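Local coordinates for autophagy protein 5 (Saccharomyces cerevisiae, PDB 2DYO) that takes part in autophagic vesicle formation and cytoplasm-to-vacuole transport, and is required for mitophagy and nucleophagy, at residues V42-N50 with F176-N184. Residues are numbered along the deposited sequence; the frame is centred on the assembly and turned at random.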
ATOM      1  N   VAL A  42       1.606   9.522   6.210  1.00 24.09           N
ATOM      2  CA  VAL A  42       1.079   8.167   6.163  1.00 21.53           C
ATOM      3  C   VAL A  42       2.124   7.192   5.638  1.00 22.52           C
ATOM      4  O   VAL A  42       2.749   7.444   4.605  1.00 22.84           O
ATOM      5  CB  VAL A  42      -0.150   8.108   5.232  1.00 22.01           C
ATOM      6  CG1 VAL A  42      -0.646   6.680   5.095  1.00 18.76           C
ATOM      7  CG2 VAL A  42      -1.250   9.015   5.769  1.00 19.77           C
ATOM      8  N   PRO A  43       2.331   6.070   6.346  1.00 19.90           N
ATOM      9  CA  PRO A  43       3.315   5.086   5.896  1.00 19.06           C
ATOM     10  C   PRO A  43       2.911   4.515   4.536  1.00 18.33           C
ATOM     11  O   PRO A  43       1.725   4.488   4.188  1.00 16.35           O
ATOM     12  CB  PRO A  43       3.258   4.008   6.983  1.00 20.75           C
ATOM     13  CG  PRO A  43       2.839   4.777   8.215  1.00 18.60           C
ATOM     14  CD  PRO A  43       1.775   5.699   7.662  1.00 18.85           C
ATOM     15  N   ARG A  44       3.894   4.083   3.757  1.00 17.04           N
ATOM     16  CA  ARG A  44       3.590   3.462   2.478  1.00 15.79           C
ATOM     17  C   ARG A  44       2.974   2.102   2.817  1.00 14.76           C
ATOM     18  O   ARG A  44       2.080   1.617   2.128  1.00 15.49           O
ATOM     19  CB  ARG A  44       4.869   3.258   1.660  1.00 17.10           C
ATOM     20  CG  ARG A  44       5.175   4.384   0.672  1.00 17.13           C
ATOM     21  CD  ARG A  44       6.526   4.150   0.006  1.00 17.22           C
ATOM     22  NE  ARG A  44       6.732   4.980  -1.175  1.00 17.25           N
ATOM     23  CZ  ARG A  44       6.371   4.630  -2.406  1.00 19.34           C
ATOM     24  NH1 ARG A  44       6.599   5.449  -3.424  1.00 17.22           N
ATOM     25  NH2 ARG A  44       5.781   3.458  -2.621  1.00 18.53           N
ATOM     26  N   GLU A  45       3.449   1.505   3.908  1.00 15.11           N
ATOM     27  CA  GLU A  45       2.964   0.195   4.324  1.00 16.97           C
ATOM     28  C   GLU A  45       1.810   0.238   5.325  1.00 16.77           C
ATOM     29  O   GLU A  45       1.975  -0.109   6.501  1.00 14.81           O
ATOM     30  CB  GLU A  45       4.110  -0.627   4.920  1.00 15.14           C
ATOM     31  CG  GLU A  45       5.315  -0.814   4.001  1.00 18.12           C
ATOM     32  CD  GLU A  45       5.082  -1.811   2.877  1.00 21.12           C
ATOM     33  OE1 GLU A  45       6.088  -2.229   2.271  1.00 24.37           O
ATOM     34  OE2 GLU A  45       3.915  -2.173   2.588  1.00 18.63           O
ATOM     35  N   THR A  46       0.643   0.664   4.853  1.00 17.35           N
ATOM     36  CA  THR A  46      -0.550   0.701   5.692  1.00 18.07           C
ATOM     37  C   THR A  46      -1.743   0.926   4.778  1.00 19.30           C
ATOM     38  O   THR A  46      -1.588   0.931   3.558  1.00 16.42           O
ATOM     39  CB  THR A  46      -0.476   1.830   6.759  1.00 21.67           C
ATOM     40  OG1 THR A  46      -1.530   1.648   7.716  1.00 21.20           O
ATOM     41  CG2 THR A  46      -0.624   3.210   6.110  1.00 19.70           C
ATOM     42  N   TYR A  47      -2.929   1.093   5.357  1.00 18.62           N
ATOM     43  CA  TYR A  47      -4.132   1.339   4.566  1.00 18.18           C
ATOM     44  C   TYR A  47      -4.698   2.713   4.922  1.00 20.89           C
ATOM     45  O   TYR A  47      -4.621   3.141   6.078  1.00 20.59           O
ATOM     46  CB  TYR A  47      -5.225   0.306   4.863  1.00 17.87           C
ATOM     47  CG  TYR A  47      -4.922  -1.118   4.443  1.00 18.75           C
ATOM     48  CD1 TYR A  47      -4.570  -1.428   3.127  1.00 17.22           C
ATOM     49  CD2 TYR A  47      -5.063  -2.164   5.350  1.00 18.01           C
ATOM     50  CE1 TYR A  47      -4.373  -2.756   2.732  1.00 18.79           C
ATOM     51  CE2 TYR A  47      -4.870  -3.483   4.968  1.00 17.57           C
ATOM     52  CZ  TYR A  47      -4.530  -3.776   3.665  1.00 17.84           C
ATOM     53  OH  TYR A  47      -4.373  -5.095   3.302  1.00 19.49           O
ATOM     54  N   LEU A  48      -5.296   3.382   3.942  1.00 18.82           N
ATOM     55  CA  LEU A  48      -5.887   4.696   4.179  1.00 20.01           C
ATOM     56  C   LEU A  48      -6.998   4.614   5.219  1.00 21.80           C
ATOM     57  O   LEU A  48      -7.235   5.545   5.975  1.00 22.31           O
ATOM     58  CB  LEU A  48      -6.457   5.267   2.869  1.00 20.60           C
ATOM     59  CG  LEU A  48      -5.452   5.705   1.794  1.00 21.63           C
ATOM     60  CD1 LEU A  48      -6.207   6.048   0.511  1.00 19.19           C
ATOM     61  CD2 LEU A  48      -4.657   6.899   2.282  1.00 21.27           C
ATOM     62  N   VAL A  49      -7.687   3.481   5.234  1.00 20.43           N
ATOM     63  CA  VAL A  49      -8.786   3.253   6.155  1.00 21.18           C
ATOM     64  C   VAL A  49      -8.369   3.288   7.631  1.00 21.90           C
ATOM     65  O   VAL A  49      -9.206   3.473   8.520  1.00 24.39           O
ATOM     66  CB  VAL A  49      -9.489   1.940   5.793  0.50 20.03           C
ATOM     67  CG1 VAL A  49      -8.974   0.795   6.633  0.50 17.98           C
ATOM     68  CG2 VAL A  49     -10.992   2.121   5.874  0.50 18.06           C
ATOM     69  N   ASN A  50      -7.077   3.138   7.899  1.00 22.18           N
ATOM     70  CA  ASN A  50      -6.592   3.204   9.274  1.00 21.12           C
ATOM     71  C   ASN A  50      -6.670   4.634   9.819  1.00 24.29           C
ATOM     72  O   ASN A  50      -6.377   4.882  10.997  1.00 22.79           O
ATOM     73  CB  ASN A  50      -5.154   2.695   9.350  1.00 22.03           C
ATOM     74  CG  ASN A  50      -5.078   1.193   9.199  1.00 23.34           C
ATOM     75  OD1 ASN A  50      -4.014   0.618   8.971  1.00 25.24           O
ATOM     76  ND2 ASN A  50      -6.224   0.543   9.350  1.00 20.18           N
ATOM     77  N   PHE A 176       0.260  -9.119  15.315  1.00 24.91           N
ATOM     78  CA  PHE A 176       0.771  -8.938  13.961  1.00 23.92           C
ATOM     79  C   PHE A 176       0.107  -7.688  13.369  1.00 23.71           C
ATOM     80  O   PHE A 176       0.791  -6.757  12.948  1.00 24.40           O
ATOM     81  CB  PHE A 176       0.459 -10.192  13.131  1.00 22.80           C
ATOM     82  CG  PHE A 176       1.170 -10.250  11.799  1.00 23.92           C
ATOM     83  CD1 PHE A 176       2.354  -9.549  11.584  1.00 24.27           C
ATOM     84  CD2 PHE A 176       0.655 -11.021  10.761  1.00 23.27           C
ATOM     85  CE1 PHE A 176       3.013  -9.617  10.350  1.00 25.81           C
ATOM     86  CE2 PHE A 176       1.301 -11.097   9.526  1.00 24.15           C
ATOM     87  CZ  PHE A 176       2.482 -10.393   9.320  1.00 23.38           C
ATOM     88  N   TRP A 177      -1.224  -7.657  13.362  1.00 23.83           N
ATOM     89  CA  TRP A 177      -1.952  -6.501  12.839  1.00 23.70           C
ATOM     90  C   TRP A 177      -1.605  -5.259  13.647  1.00 25.24           C
ATOM     91  O   TRP A 177      -1.438  -4.169  13.099  1.00 23.87           O
ATOM     92  CB  TRP A 177      -3.464  -6.724  12.914  1.00 25.06           C
ATOM     93  CG  TRP A 177      -4.256  -5.474  12.598  1.00 25.02           C
ATOM     94  CD1 TRP A 177      -5.038  -4.753  13.456  1.00 23.50           C
ATOM     95  CD2 TRP A 177      -4.306  -4.791  11.341  1.00 23.33           C
ATOM     96  NE1 TRP A 177      -5.573  -3.663  12.809  1.00 22.63           N
ATOM     97  CE2 TRP A 177      -5.140  -3.663  11.509  1.00 24.10           C
ATOM     98  CE3 TRP A 177      -3.728  -5.026  10.087  1.00 23.53           C
ATOM     99  CZ2 TRP A 177      -5.408  -2.770  10.467  1.00 23.87           C
ATOM    100  CZ3 TRP A 177      -3.997  -4.135   9.050  1.00 21.96           C
ATOM    101  CH2 TRP A 177      -4.829  -3.025   9.247  1.00 21.42           C
ATOM    102  N   GLY A 178      -1.504  -5.434  14.959  1.00 24.39           N
ATOM    103  CA  GLY A 178      -1.197  -4.325  15.837  1.00 23.55           C
ATOM    104  C   GLY A 178       0.067  -3.577  15.471  1.00 25.04           C
ATOM    105  O   GLY A 178       0.114  -2.350  15.570  1.00 24.03           O
ATOM    106  N   SER A 179       1.091  -4.312  15.048  1.00 24.44           N
ATOM    107  CA  SER A 179       2.363  -3.706  14.672  1.00 24.31           C
ATOM    108  C   SER A 179       2.199  -2.732  13.511  1.00 23.66           C
ATOM    109  O   SER A 179       2.977  -1.794  13.375  1.00 23.81           O
ATOM    110  CB  SER A 179       3.372  -4.785  14.280  1.00 24.16           C
ATOM    111  OG  SER A 179       2.968  -5.437  13.090  1.00 24.24           O
ATOM    112  N   VAL A 180       1.196  -2.963  12.667  1.00 24.90           N
ATOM    113  CA  VAL A 180       0.947  -2.080  11.527  1.00 25.01           C
ATOM    114  C   VAL A 180       0.473  -0.702  11.994  1.00 25.33           C
ATOM    115  O   VAL A 180       0.814   0.319  11.392  1.00 24.97           O
ATOM    116  CB  VAL A 180      -0.130  -2.661  10.585  1.00 23.71           C
ATOM    117  CG1 VAL A 180      -0.374  -1.695   9.424  1.00 22.45           C
ATOM    118  CG2 VAL A 180       0.311  -4.028  10.060  1.00 25.49           C
ATOM    119  N   ILE A 181      -0.316  -0.683  13.065  1.00 24.10           N
ATOM    120  CA  ILE A 181      -0.839   0.568  13.603  1.00 25.76           C
ATOM    121  C   ILE A 181       0.216   1.283  14.439  1.00 25.56           C
ATOM    122  O   ILE A 181       0.423   2.489  14.294  1.00 25.19           O
ATOM    123  CB  ILE A 181      -2.078   0.326  14.499  1.00 28.77           C
ATOM    124  CG1 ILE A 181      -3.130  -0.492  13.745  1.00 28.53           C
ATOM    125  CG2 ILE A 181      -2.657   1.662  14.939  1.00 29.86           C
ATOM    126  CD1 ILE A 181      -3.713   0.201  12.532  1.00 29.87           C
ATOM    127  N   THR A 182       0.882   0.535  15.315  1.00 26.36           N
ATOM    128  CA  THR A 182       1.908   1.105  16.183  1.00 26.12           C
ATOM    129  C   THR A 182       3.246   1.318  15.480  1.00 27.00           C
ATOM    130  O   THR A 182       4.089   2.069  15.961  1.00 21.99           O
ATOM    131  CB  THR A 182       2.163   0.208  17.408  1.00 27.79           C
ATOM    132  OG1 THR A 182       2.529  -1.103  16.968  1.00 29.47           O
ATOM    133  CG2 THR A 182       0.923   0.119  18.279  1.00 29.77           C
ATOM    134  N   ARG A 183       3.435   0.657  14.340  1.00 24.86           N
ATOM    135  CA  ARG A 183       4.683   0.751  13.583  1.00 25.47           C
ATOM    136  C   ARG A 183       5.806   0.033  14.328  1.00 26.18           C
ATOM    137  O   ARG A 183       6.948   0.486  14.338  1.00 27.11           O
ATOM    138  CB  ARG A 183       5.082   2.214  13.338  1.00 23.39           C
ATOM    139  CG  ARG A 183       3.994   3.067  12.699  1.00 25.32           C
ATOM    140  CD  ARG A 183       3.349   2.357  11.516  1.00 25.06           C
ATOM    141  NE  ARG A 183       4.283   2.126  10.418  1.00 26.49           N
ATOM    142  CZ  ARG A 183       4.006   1.370   9.358  1.00 26.18           C
ATOM    143  NH1 ARG A 183       2.824   0.770   9.263  1.00 23.53           N
ATOM    144  NH2 ARG A 183       4.904   1.228   8.389  1.00 26.86           N
ATOM    145  N   ASN A 184       5.467  -1.082  14.965  1.00 27.30           N
ATOM    146  CA  ASN A 184       6.451  -1.870  15.695  1.00 29.32           C
ATOM    147  C   ASN A 184       7.125  -2.807  14.697  1.00 27.92           C
ATOM    148  O   ASN A 184       6.641  -3.909  14.437  1.00 25.26           O
ATOM    149  CB  ASN A 184       5.781  -2.701  16.793  1.00 29.63           C
ATOM    150  CG  ASN A 184       6.790  -3.374  17.709  1.00 34.04           C
ATOM    151  OD1 ASN A 184       7.775  -3.953  17.244  1.00 34.18           O
ATOM    152  ND2 ASN A 184       6.547  -3.304  19.016  1.00 32.65           N
TER
HETATM  153  O   HOH W   1      -0.757   2.187  10.109  1.00 22.84           O
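The loop that leaves strand 37-43 runs past the C-terminal end of helix 170-182, the backbones coming closest where the CA atoms of T46 and V180 lie 6.6 Å apart. This joins the ubiquitin-like UblA domain of ATG5 to its alpha-helical bundle region. R183, just past the helix, curls its long side chain back, with bends at chi2 (-47°) and chi3 (-64°). NH1 thereby donates to two carbonyls, 3.0 Å to E45 O across the contact and 3.0 Å to V180 O at its own helix end. E45 O lies somewhat out of the guanidinium plane and NH1 is tilted from the E45 carbonyl plane, whereas V180 O is in the guanidinium plane and is met on a lone pair. P43 suits the facing position because its compact, apolar ring can pack against one face of the guanidinium: CB sits 3.5 Å above the plane, offset toward the rim. R183 also makes a cation-pi contact with W12. Replacing R183 with an alanine would probably leave both E45 O and V180 O without the NH1 donor and open a gap beside P43. Farther along, the ring edges of W177 and Y47 meet; the indole is broad enough to reach the N50 amide as well, whose plane is turned 70° from it, while I181 CD1 packs against N50 OD1 at 3.6 Å. A water bridges the two segments: the buried T46 hydroxyl donates to it, 2.6 Å from OG1, and it donates to V180 O, 2.8 Å away.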